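Local atomic coordinates of mosquitocidal toxin (Bacillus sphaericus, PDB entry 2CB4), a protein that probably acts against mosquito larvae by ADP-ribosylating target proteins, this chain being the ADP-ribosyltransferase catalytic domain of the longer toxin. Residues Leu29-Asp34 with Thr99-Ser104; His76-Trp81 with Tyr154-Pro159; Leu112-Thr117 with Glu178-Phe183; Gly201-Ile206 with Ser222-Ile227. The protein carries 1 engineered substitution. All coordinates share one frame; numbering follows the deposited sequence.

Contact 1: Leu29-Asp34 with Thr99-Ser104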
# COMPACT_ATOMS: atom_id res chain seq x y z
N LEU A 29 10.87 -24.18 -15.70
CA LEU A 29 11.39 -23.78 -14.37
C LEU A 29 12.81 -24.37 -14.36
O LEU A 29 13.04 -25.46 -13.85
CB LEU A 29 10.55 -24.44 -13.26
CG LEU A 29 9.04 -24.15 -13.27
CD1 LEU A 29 8.36 -24.68 -12.00
CD2 LEU A 29 8.81 -22.63 -13.43
N THR A 30 13.73 -23.67 -15.02
CA THR A 30 15.11 -24.12 -15.21
C THR A 30 15.91 -24.45 -13.95
O THR A 30 16.83 -25.26 -13.99
CB THR A 30 15.90 -23.14 -16.08
OG1 THR A 30 15.86 -21.84 -15.47
CG2 THR A 30 15.29 -23.06 -17.49
N TRP A 31 15.55 -23.84 -12.84
CA TRP A 31 16.23 -24.10 -11.59
C TRP A 31 16.03 -25.54 -11.11
O TRP A 31 16.80 -26.03 -10.29
CB TRP A 31 15.81 -23.10 -10.51
CG TRP A 31 14.34 -22.84 -10.47
CD1 TRP A 31 13.65 -21.84 -11.11
CD2 TRP A 31 13.36 -23.57 -9.71
NE1 TRP A 31 12.31 -21.92 -10.80
CE2 TRP A 31 12.10 -22.98 -9.95
CE3 TRP A 31 13.43 -24.69 -8.87
CZ2 TRP A 31 10.94 -23.43 -9.37
CZ3 TRP A 31 12.25 -25.17 -8.30
CH2 TRP A 31 11.02 -24.54 -8.56
N LEU A 32 15.02 -26.23 -11.64
CA LEU A 32 14.76 -27.62 -11.26
C LEU A 32 15.80 -28.55 -11.87
O LEU A 32 16.09 -29.60 -11.32
CB LEU A 32 13.41 -28.06 -11.83
CG LEU A 32 12.15 -27.77 -11.04
CD1 LEU A 32 11.03 -28.52 -11.72
CD2 LEU A 32 12.32 -28.22 -9.59
N MSE A 33 16.30 -28.19 -13.06
CA MSE A 33 17.25 -29.04 -13.78
C MSE A 33 18.53 -29.45 -13.05
O MSE A 33 19.13 -30.49 -13.35
CB MSE A 33 17.53 -28.54 -15.20
CG MSE A 33 16.34 -28.14 -16.05
SE MSE A 33 16.91 -27.78 -17.84
CE MSE A 33 18.19 -26.46 -17.50
N ASP A 34 18.97 -28.64 -12.10
CA ASP A 34 20.18 -28.95 -11.34
C ASP A 34 19.88 -29.65 -10.01
O ASP A 34 20.79 -29.93 -9.22
CB ASP A 34 20.96 -27.66 -11.06
CG ASP A 34 21.95 -27.33 -12.17
OD1 ASP A 34 21.85 -27.90 -13.29
OD2 ASP A 34 22.85 -26.50 -11.89
N THR A 99 5.02 -21.94 -9.96
CA THR A 99 6.32 -21.52 -10.47
C THR A 99 7.38 -21.15 -9.41
O THR A 99 8.54 -20.89 -9.73
CB THR A 99 6.15 -20.30 -11.45
OG1 THR A 99 5.59 -19.19 -10.73
CG2 THR A 99 5.22 -20.65 -12.62
N ASN A 100 6.99 -21.14 -8.15
CA ASN A 100 7.94 -20.77 -7.08
C ASN A 100 8.65 -21.96 -6.46
O ASN A 100 8.09 -23.05 -6.37
CB ASN A 100 7.23 -19.95 -6.00
CG ASN A 100 6.23 -20.79 -5.20
OD1 ASN A 100 5.21 -21.23 -5.73
ND2 ASN A 100 6.55 -21.04 -3.93
N GLN A 101 9.89 -21.76 -6.01
CA GLN A 101 10.62 -22.85 -5.37
C GLN A 101 10.07 -23.22 -3.97
O GLN A 101 9.82 -22.36 -3.13
CB GLN A 101 12.13 -22.65 -5.33
CG GLN A 101 12.90 -23.94 -4.97
CD GLN A 101 14.41 -23.79 -5.03
OE1 GLN A 101 15.04 -23.44 -4.04
NE2 GLN A 101 15.00 -24.10 -6.18
N ASN A 102 9.85 -24.51 -3.77
CA ASN A 102 9.35 -25.01 -2.50
C ASN A 102 9.75 -26.49 -2.36
O ASN A 102 9.08 -27.39 -2.90
CB ASN A 102 7.84 -24.81 -2.40
CG ASN A 102 7.25 -25.31 -1.07
OD1 ASN A 102 7.70 -26.32 -0.52
ND2 ASN A 102 6.24 -24.61 -0.58
N LEU A 103 10.86 -26.70 -1.64
CA LEU A 103 11.44 -28.04 -1.39
C LEU A 103 10.76 -28.82 -0.26
O LEU A 103 11.33 -29.77 0.30
CB LEU A 103 12.97 -27.95 -1.21
CG LEU A 103 13.72 -27.27 -2.36
CD1 LEU A 103 15.19 -27.01 -2.02
CD2 LEU A 103 13.58 -28.01 -3.68
N SER A 104 9.51 -28.43 0.02
CA SER A 104 8.67 -29.08 1.02
C SER A 104 7.74 -30.07 0.30
O SER A 104 7.44 -29.93 -0.92
CB SER A 104 7.82 -28.04 1.80
OG SER A 104 8.62 -27.04 2.41
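Trp31 carries its CG between the backbone N and the carbonyl carbon (chi1 44°), the crowded position, and its ring meets Gln101. In Gln101, CG is anti to the backbone N (chi1 -166°), and the chain runs on extended past the indole. The two side chains lie alongside one another and run in opposite senses. Gln101 CB sits over one face of the six-membered ring, 4.0 Å from its centroid. This is a CH-pi contact. Gln101 CG follows toward the rim, 3.6 Å from Trp31 CZ3. The amide nitrogen NE2 ends 3.2 Å from Trp31 CE3, with the amide plane turned 71° from the ring. The opposite face of the indole is taken by Leu29 CB, 3.7 Å above the plane. The ring is thus held between a residue of its own loop and one of the other. At the ring edge, Thr99 O lies 3.5 Å from Trp31 CZ2. Leu29 also crosses Thr99 at about a right angle, and its CD2 comes to 4.0 Å from Thr99 CA. Trp31 packs further on Glu107 of a second subunit. The arrangement is a loop-to-loop surface contact. It joins the segment leading into helix 36-44 to the loop between helices 86-92 and 111-117, through the CH-pi packing of an aliphatic stem on an indole face.

Contact 2: His76-Trp81 with Tyr154-Pro159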
# COMPACT_ATOMS: atom_id res chain seq x y z
N HIS A 76 7.65 -40.50 -30.55
CA HIS A 76 7.95 -39.49 -29.53
C HIS A 76 7.18 -38.18 -29.68
O HIS A 76 7.43 -37.22 -28.95
CB HIS A 76 9.48 -39.24 -29.44
CG HIS A 76 10.23 -40.44 -28.98
ND1 HIS A 76 10.71 -41.39 -29.85
CD2 HIS A 76 10.48 -40.90 -27.73
CE1 HIS A 76 11.26 -42.37 -29.15
NE2 HIS A 76 11.12 -42.10 -27.86
N ARG A 77 6.24 -38.17 -30.61
CA ARG A 77 5.41 -37.02 -30.90
C ARG A 77 4.34 -36.85 -29.81
O ARG A 77 3.50 -37.76 -29.57
CB ARG A 77 4.74 -37.20 -32.26
CG ARG A 77 3.97 -35.98 -32.73
CD ARG A 77 3.64 -36.11 -34.19
NE ARG A 77 2.87 -34.98 -34.69
CZ ARG A 77 1.56 -35.00 -34.90
NH1 ARG A 77 0.86 -36.10 -34.67
NH2 ARG A 77 0.94 -33.91 -35.37
N LEU A 78 4.41 -35.70 -29.15
CA LEU A 78 3.48 -35.38 -28.05
C LEU A 78 2.53 -34.25 -28.46
O LEU A 78 2.83 -33.42 -29.33
CB LEU A 78 4.24 -35.00 -26.79
CG LEU A 78 5.25 -36.03 -26.27
CD1 LEU A 78 6.10 -35.38 -25.17
CD2 LEU A 78 4.47 -37.23 -25.73
N LEU A 79 1.37 -34.23 -27.81
CA LEU A 79 0.35 -33.23 -28.09
C LEU A 79 -0.14 -32.61 -26.80
O LEU A 79 -0.19 -33.25 -25.76
CB LEU A 79 -0.85 -33.87 -28.81
CG LEU A 79 -0.61 -34.66 -30.10
CD1 LEU A 79 -1.93 -35.33 -30.48
CD2 LEU A 79 -0.11 -33.73 -31.21
N ARG A 80 -0.55 -31.36 -26.89
CA ARG A 80 -1.14 -30.66 -25.76
C ARG A 80 -2.27 -29.74 -26.21
O ARG A 80 -2.07 -28.87 -27.05
CB ARG A 80 -0.12 -29.86 -24.93
CG ARG A 80 -0.82 -29.11 -23.86
CD ARG A 80 0.09 -28.61 -22.77
NE ARG A 80 -0.66 -27.66 -21.96
CZ ARG A 80 -1.15 -27.89 -20.75
NH1 ARG A 80 -0.95 -29.05 -20.13
NH2 ARG A 80 -1.82 -26.94 -20.14
N TRP A 81 -3.45 -29.96 -25.66
CA TRP A 81 -4.63 -29.15 -25.94
C TRP A 81 -4.56 -27.98 -24.99
O TRP A 81 -4.41 -28.16 -23.78
CB TRP A 81 -5.89 -29.95 -25.62
CG TRP A 81 -6.11 -31.07 -26.60
CD1 TRP A 81 -5.81 -32.42 -26.43
CD2 TRP A 81 -6.72 -30.96 -27.90
NE1 TRP A 81 -6.16 -33.12 -27.55
CE2 TRP A 81 -6.72 -32.27 -28.48
CE3 TRP A 81 -7.22 -29.89 -28.65
CZ2 TRP A 81 -7.24 -32.53 -29.76
CZ3 TRP A 81 -7.76 -30.16 -29.92
CH2 TRP A 81 -7.77 -31.47 -30.45
N TYR A 154 -1.21 -28.25 -29.63
CA TYR A 154 0.22 -28.06 -29.82
C TYR A 154 0.93 -29.39 -30.02
O TYR A 154 0.60 -30.39 -29.36
CB TYR A 154 0.84 -27.30 -28.62
CG TYR A 154 0.38 -25.84 -28.56
CD1 TYR A 154 1.10 -24.84 -29.21
CD2 TYR A 154 -0.80 -25.47 -27.87
CE1 TYR A 154 0.69 -23.51 -29.18
CE2 TYR A 154 -1.23 -24.12 -27.83
CZ TYR A 154 -0.46 -23.17 -28.50
OH TYR A 154 -0.84 -21.87 -28.50
N GLU A 155 1.93 -29.36 -30.92
CA GLU A 155 2.79 -30.49 -31.27
C GLU A 155 4.15 -30.27 -30.64
O GLU A 155 4.82 -29.26 -30.87
CB GLU A 155 2.92 -30.62 -32.79
CG GLU A 155 3.84 -31.74 -33.24
CD GLU A 155 4.21 -31.61 -34.70
OE1 GLU A 155 4.53 -30.49 -35.15
OE2 GLU A 155 4.13 -32.62 -35.42
N ILE A 156 4.56 -31.24 -29.83
CA ILE A 156 5.80 -31.15 -29.07
C ILE A 156 6.76 -32.35 -29.27
O ILE A 156 6.32 -33.50 -29.42
CB ILE A 156 5.39 -31.12 -27.54
CG1 ILE A 156 4.45 -29.93 -27.27
CG2 ILE A 156 6.61 -31.16 -26.61
CD1 ILE A 156 3.47 -30.17 -26.16
N PHE A 157 8.06 -32.05 -29.23
CA PHE A 157 9.15 -33.05 -29.29
C PHE A 157 10.13 -32.49 -28.28
O PHE A 157 10.76 -31.49 -28.51
CB PHE A 157 9.81 -33.12 -30.67
CG PHE A 157 8.90 -33.69 -31.75
CD1 PHE A 157 8.75 -35.08 -31.88
CD2 PHE A 157 8.19 -32.85 -32.60
CE1 PHE A 157 7.93 -35.60 -32.88
CE2 PHE A 157 7.37 -33.36 -33.58
CZ PHE A 157 7.24 -34.75 -33.72
N ALA A 158 10.18 -33.12 -27.12
CA ALA A 158 11.00 -32.64 -26.03
C ALA A 158 11.79 -33.78 -25.40
O ALA A 158 11.39 -34.95 -25.47
CB ALA A 158 10.03 -32.02 -24.93
N PRO A 159 12.87 -33.43 -24.73
CA PRO A 159 13.65 -34.44 -24.04
C PRO A 159 12.94 -34.75 -22.72
O PRO A 159 12.37 -33.85 -22.08
CB PRO A 159 14.97 -33.68 -23.70
CG PRO A 159 14.57 -32.21 -23.66
CD PRO A 159 13.56 -32.11 -24.76
O HOH W 1 9.35 -35.92 -27.62
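Arg77 passes Phe157 on its way to Glu155. Its CB lies 3.6 Å from Phe157 CE1, and its CG is just as close to Phe157 CZ. CG is anti to the backbone N (chi1 -173°), and the chain stays extended to NE. CD comes to 3.7 Å from Glu155 OE2. NE then donates to Glu155 OE2 at 2.8 Å, with a nearly straight angle of 173°. In this salt bridge OE2 lies in the guanidinium plane and is met on its anti lone pair, with the carboxylate turned nearly perpendicular. NH2 adds a weak bond to the same oxygen, and NH1 pairs with Glu137. Leu79 CD2 rests over one face of the guanidinium.

Beneath this pair runs an antiparallel ladder of the central sheet of the ADP-ribosyltransferase fold. Leu78 and Ile156 form one hydrogen-bonded pair, and Arg80 and Tyr154 the next. On the face of these four residues, Leu78 CB meets Ile156 CB at 4.1 Å.

Glu155 is buried, but its oxygens are well supplied. OE2 also pairs with Arg193, and OE1 bonds to Ser194. Two arginines sharing one carboxylate oxygen would probably keep Glu155 ionised and fix its rotation.

Contact 3: Leu112-Thr117 with Glu178-Phe183. Engineered in segment 178-183: Gln180 (natural residue Glu).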
# COMPACT_ATOMS: atom_id res chain seq x y z
N LEU A 112 0.69 -37.94 -7.76
CA LEU A 112 -0.57 -38.70 -7.79
C LEU A 112 -1.79 -37.81 -7.59
O LEU A 112 -2.81 -38.02 -8.23
CB LEU A 112 -0.56 -39.85 -6.78
CG LEU A 112 0.13 -41.13 -7.30
CD1 LEU A 112 0.30 -42.13 -6.15
CD2 LEU A 112 -0.62 -41.77 -8.48
N ASN A 113 -1.67 -36.79 -6.75
CA ASN A 113 -2.76 -35.90 -6.52
C ASN A 113 -2.99 -35.04 -7.74
O ASN A 113 -4.14 -34.74 -8.12
CB ASN A 113 -2.51 -35.00 -5.32
CG ASN A 113 -2.93 -35.64 -4.04
OD1 ASN A 113 -3.42 -36.81 -3.99
ND2 ASN A 113 -2.74 -34.93 -2.97
N TYR A 114 -1.87 -34.66 -8.35
CA TYR A 114 -1.92 -33.83 -9.54
C TYR A 114 -2.74 -34.53 -10.65
O TYR A 114 -3.68 -34.00 -11.19
CB TYR A 114 -0.51 -33.37 -9.96
CG TYR A 114 -0.49 -32.98 -11.36
CD1 TYR A 114 -1.00 -31.74 -11.74
CD2 TYR A 114 -0.08 -33.89 -12.36
CE1 TYR A 114 -1.10 -31.41 -13.09
CE2 TYR A 114 -0.17 -33.57 -13.68
CZ TYR A 114 -0.71 -32.31 -14.03
OH TYR A 114 -0.73 -31.93 -15.34
N LEU A 115 -2.40 -35.77 -10.92
CA LEU A 115 -3.10 -36.59 -11.92
C LEU A 115 -4.55 -36.93 -11.57
O LEU A 115 -5.43 -37.05 -12.42
CB LEU A 115 -2.34 -37.91 -12.10
CG LEU A 115 -0.87 -37.86 -12.54
CD1 LEU A 115 -0.31 -39.26 -12.29
CD2 LEU A 115 -0.80 -37.41 -14.07
N ARG A 116 -4.78 -37.23 -10.32
CA ARG A 116 -6.11 -37.60 -9.90
C ARG A 116 -7.09 -36.45 -9.72
O ARG A 116 -8.30 -36.63 -9.89
CB ARG A 116 -6.03 -38.37 -8.57
CG ARG A 116 -7.41 -38.96 -8.14
CD ARG A 116 -7.30 -39.87 -6.92
NE ARG A 116 -6.47 -41.05 -7.16
CZ ARG A 116 -6.83 -42.08 -7.91
NH1 ARG A 116 -8.03 -42.09 -8.52
NH2 ARG A 116 -6.01 -43.12 -8.06
N THR A 117 -6.58 -35.30 -9.28
CA THR A 117 -7.43 -34.18 -8.94
C THR A 117 -7.22 -32.90 -9.74
O THR A 117 -8.08 -32.00 -9.71
CB THR A 117 -7.23 -33.79 -7.45
OG1 THR A 117 -6.02 -33.05 -7.32
CG2 THR A 117 -7.16 -35.01 -6.54
N GLU A 178 -5.73 -41.53 -20.80
CA GLU A 178 -5.20 -40.28 -21.32
C GLU A 178 -3.80 -40.40 -21.95
O GLU A 178 -3.31 -39.48 -22.66
CB GLU A 178 -5.23 -39.19 -20.24
CG GLU A 178 -4.77 -37.83 -20.73
CD GLU A 178 -4.84 -36.80 -19.64
OE1 GLU A 178 -4.92 -37.16 -18.44
OE2 GLU A 178 -4.81 -35.62 -19.99
N ASP A 179 -3.15 -41.55 -21.66
CA ASP A 179 -1.80 -41.86 -22.14
C ASP A 179 -0.89 -40.65 -22.02
O ASP A 179 -0.41 -40.16 -23.04
CB ASP A 179 -1.82 -42.26 -23.61
CG ASP A 179 -2.73 -43.42 -23.89
OD1 ASP A 179 -2.75 -44.39 -23.08
OD2 ASP A 179 -3.43 -43.38 -24.94
N GLN A 180 -0.65 -40.19 -20.79
CA GLN A 180 0.13 -38.98 -20.56
C GLN A 180 1.57 -39.12 -20.38
O GLN A 180 2.03 -40.07 -19.72
CB GLN A 180 -0.25 -38.43 -19.22
CG GLN A 180 -1.29 -37.42 -19.15
CD GLN A 180 -1.29 -36.75 -17.77
OE1 GLN A 180 -0.28 -36.17 -17.30
NE2 GLN A 180 -2.41 -36.85 -17.08
N ILE A 181 2.28 -38.07 -20.79
CA ILE A 181 3.69 -37.95 -20.54
C ILE A 181 3.75 -36.62 -19.78
O ILE A 181 3.30 -35.62 -20.31
CB ILE A 181 4.49 -37.92 -21.84
CG1 ILE A 181 4.05 -39.03 -22.79
CG2 ILE A 181 5.98 -37.76 -21.50
CD1 ILE A 181 4.22 -40.59 -22.16
N THR A 182 4.19 -36.65 -18.53
CA THR A 182 4.22 -35.46 -17.66
C THR A 182 5.60 -34.83 -17.58
O THR A 182 6.61 -35.57 -17.56
CB THR A 182 3.77 -35.85 -16.23
OG1 THR A 182 2.45 -36.39 -16.28
CG2 THR A 182 3.80 -34.66 -15.28
N PHE A 183 5.64 -33.48 -17.55
CA PHE A 183 6.88 -32.73 -17.49
C PHE A 183 6.99 -31.88 -16.26
O PHE A 183 6.37 -30.83 -16.16
CB PHE A 183 7.06 -31.87 -18.75
CG PHE A 183 7.24 -32.68 -20.00
CD1 PHE A 183 8.52 -32.87 -20.56
CD2 PHE A 183 6.16 -33.28 -20.61
CE1 PHE A 183 8.69 -33.64 -21.70
CE2 PHE A 183 6.32 -34.06 -21.77
CZ PHE A 183 7.59 -34.25 -22.31
O HOH W 2 -5.42 -36.40 -15.32
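Leu115 and Gln180 meet where helix 112-117 crosses strand 180-183, their axes 11.8 Å apart at closest approach and their directions 131° apart. The backbones stay apart, and side chains make the contact. Leu115 supplies a single methyl. Its CD2 touches the end of the Gln180 amide, 3.5 Å from NE2 and equally far from OE1. Leu115 CD2 also lies 4.1 Å from Thr182 OG1. Tyr114 brings its ring up beside them, with Gln180 OE1 near the ring plane at the edge. Ile164 of helix 164-167 packs on Leu115, Gln180 and Thr182.

Gln180 is an engineered residue, Glu in the natural sequence. Its chi2 near 180° (-166°) carries CD out toward Leu115. NE2 donates to Glu178 OE1 at 2.9 Å, with an angle of 147°, and reaches that oxygen from above the carboxylate plane. Water 2 links the helix to the same oxygen. It lies 3.0 Å from Leu115 O and 3.2 Å from Glu178 OE1. The natural Glu-Asp-Glu of residues 178-180 fits the E-x-E motif of ADP-ribosyltransferases, and Ser125 probably belongs to the serine-threonine motif of the same family.

Gln180 OE1 accepts from Thr182 OG1 in a weak bond. Its stronger partner is Ser125 OG, which also bonds to Tyr114 OH. In this engineered form the amide is therefore held at both ends, its nitrogen by Glu178 and its oxygen by Ser125, while the leucine methyl packs against the amide by van der Waals contact, without a polar bond to it.

Contact 4: Gly201-Ile206 with Ser222-Ile227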
# COMPACT_ATOMS: atom_id res chain seq x y z
N GLY A 201 -14.27 -26.75 -33.46
CA GLY A 201 -13.88 -28.11 -33.82
C GLY A 201 -13.35 -28.25 -35.21
O GLY A 201 -13.08 -29.37 -35.64
N GLU A 202 -13.19 -27.12 -35.91
CA GLU A 202 -12.66 -27.09 -37.29
C GLU A 202 -11.32 -26.36 -37.36
O GLU A 202 -11.18 -25.29 -36.78
CB GLU A 202 -13.66 -26.35 -38.21
CG GLU A 202 -15.03 -27.04 -38.30
CD GLU A 202 -14.93 -28.49 -38.80
OE1 GLU A 202 -14.36 -28.74 -39.88
OE2 GLU A 202 -15.45 -29.40 -38.11
N ILE A 203 -10.36 -26.92 -38.09
CA ILE A 203 -9.04 -26.31 -38.25
C ILE A 203 -9.16 -25.09 -39.16
O ILE A 203 -9.70 -25.18 -40.26
CB ILE A 203 -7.99 -27.29 -38.85
CG1 ILE A 203 -7.92 -28.55 -38.01
CG2 ILE A 203 -6.58 -26.69 -38.77
CD1 ILE A 203 -7.04 -29.67 -38.68
N VAL A 204 -8.66 -23.95 -38.68
CA VAL A 204 -8.73 -22.72 -39.46
C VAL A 204 -7.32 -22.21 -39.76
O VAL A 204 -7.13 -21.40 -40.65
CB VAL A 204 -9.61 -21.63 -38.75
CG1 VAL A 204 -11.03 -22.14 -38.51
CG2 VAL A 204 -8.97 -21.20 -37.45
N ARG A 205 -6.32 -22.75 -39.06
CA ARG A 205 -4.96 -22.33 -39.29
C ARG A 205 -3.96 -23.28 -38.67
O ARG A 205 -4.21 -23.87 -37.62
CB ARG A 205 -4.76 -20.95 -38.69
CG ARG A 205 -3.38 -20.38 -38.84
CD ARG A 205 -3.47 -18.87 -38.70
NE ARG A 205 -3.92 -18.24 -39.93
CZ ARG A 205 -4.74 -17.19 -39.99
NH1 ARG A 205 -5.23 -16.65 -38.89
NH2 ARG A 205 -5.09 -16.69 -41.18
N ILE A 206 -2.80 -23.38 -39.32
CA ILE A 206 -1.69 -24.19 -38.85
C ILE A 206 -0.54 -23.22 -38.62
O ILE A 206 -0.17 -22.48 -39.52
CB ILE A 206 -1.26 -25.27 -39.88
CG1 ILE A 206 -2.42 -26.24 -40.11
CG2 ILE A 206 -0.00 -26.03 -39.37
CD1 ILE A 206 -2.28 -27.07 -41.37
N SER A 222 2.32 -31.70 -40.82
CA SER A 222 1.16 -32.13 -41.60
C SER A 222 -0.13 -31.41 -41.23
O SER A 222 -0.27 -30.83 -40.16
CB SER A 222 0.95 -33.65 -41.38
OG SER A 222 0.97 -33.99 -39.99
N GLY A 223 -1.11 -31.53 -42.12
CA GLY A 223 -2.42 -30.97 -41.91
C GLY A 223 -3.17 -31.13 -43.22
O GLY A 223 -2.59 -31.55 -44.23
N PRO A 224 -4.46 -30.79 -43.20
CA PRO A 224 -5.29 -30.88 -44.39
C PRO A 224 -4.72 -29.97 -45.45
O PRO A 224 -3.84 -29.13 -45.19
CB PRO A 224 -6.65 -30.37 -43.92
CG PRO A 224 -6.70 -30.72 -42.46
CD PRO A 224 -5.27 -30.70 -41.96
N SER A 225 -5.21 -30.12 -46.67
CA SER A 225 -4.69 -29.29 -47.74
C SER A 225 -5.42 -27.96 -47.83
O SER A 225 -6.64 -27.85 -47.55
CB SER A 225 -4.71 -30.03 -49.09
OG SER A 225 -5.93 -30.71 -49.28
N ASN A 226 -4.66 -26.96 -48.25
CA ASN A 226 -5.23 -25.65 -48.43
C ASN A 226 -5.72 -24.98 -47.15
O ASN A 226 -6.66 -24.20 -47.16
CB ASN A 226 -6.34 -25.66 -49.48
CG ASN A 226 -6.48 -24.32 -50.18
OD1 ASN A 226 -5.47 -23.64 -50.45
ND2 ASN A 226 -7.73 -23.89 -50.41
N ILE A 227 -5.05 -25.27 -46.05
CA ILE A 227 -5.38 -24.61 -44.83
C ILE A 227 -4.30 -23.54 -44.61
O ILE A 227 -3.12 -23.79 -44.87
CB ILE A 227 -5.56 -25.63 -43.66
CG1 ILE A 227 -7.03 -26.07 -43.62
CG2 ILE A 227 -5.21 -25.01 -42.31
CD1 ILE A 227 -7.17 -27.36 -43.12
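Ile206 and Ile227 form the tight part of this contact. Ile227 CG2 reaches 3.7 Å from Ile206 CD1 and 3.8 Å from Ile206 CG1. The two side chains cross at about a right angle. In Ile227, CG2 is anti to the backbone N, and this methyl does the touching across the contact. It also lies 4.0 Å from Arg205 CA and 4.2 Å from Ile203 CG2. One methyl thus touches Ile203, Arg205, Ile206 and, more loosely, the carbonyl carbon of Val204. Ile206 CD1 extends further and meets the bare backbone of Gly223, 3.9 Å from its CA. Nearby, Ile203 CD1 packs on CG and CD of Pro224, 3.9 Å from each.

Between these two isoleucines the strand is irregular. Val204 and Arg205 both face Glu197 of strand 192-199 and make a classic beta bulge. One extra residue is thus fitted in between Ile203 and Ile206, and both isoleucines still point toward segment 222-227. This segment precedes strand 229-231, which pairs in parallel with strand 202-208 and extends the sheet.

The other side is looser. Val204 and Arg205 direct their CB away from the loop. Arg205 NE instead bonds to Ser228 OG, just beyond it. Ser222 also points its CB away, and its carbonyl bonds to Tyr196 OH. Ser225 and Asn226 are exposed at the turn of the loop, and Asn226 touches a neighbouring molecule in the crystal.

From the N terminus, the first segment to be paired is 29-34. Contact 1 closes the long loop from there to 99-104. Contact 2 opens within that loop, at 76-81, and closes after it, at 154-159, so the two cross. Contact 3 opens at 112-117, after contact 1 has closed, and crosses contact 2 in turn by ending at 178-183. Contact 4 follows all of them and closes a short loop. Contacts 2, 3 and 4 reach the same mixed sheet. Contacts 2 and 3 touch where Leu78 packs on Ile181 and Phe183. Contact 1 joins surface loops, and contact 4 lies on the opposite side of the chain's centre.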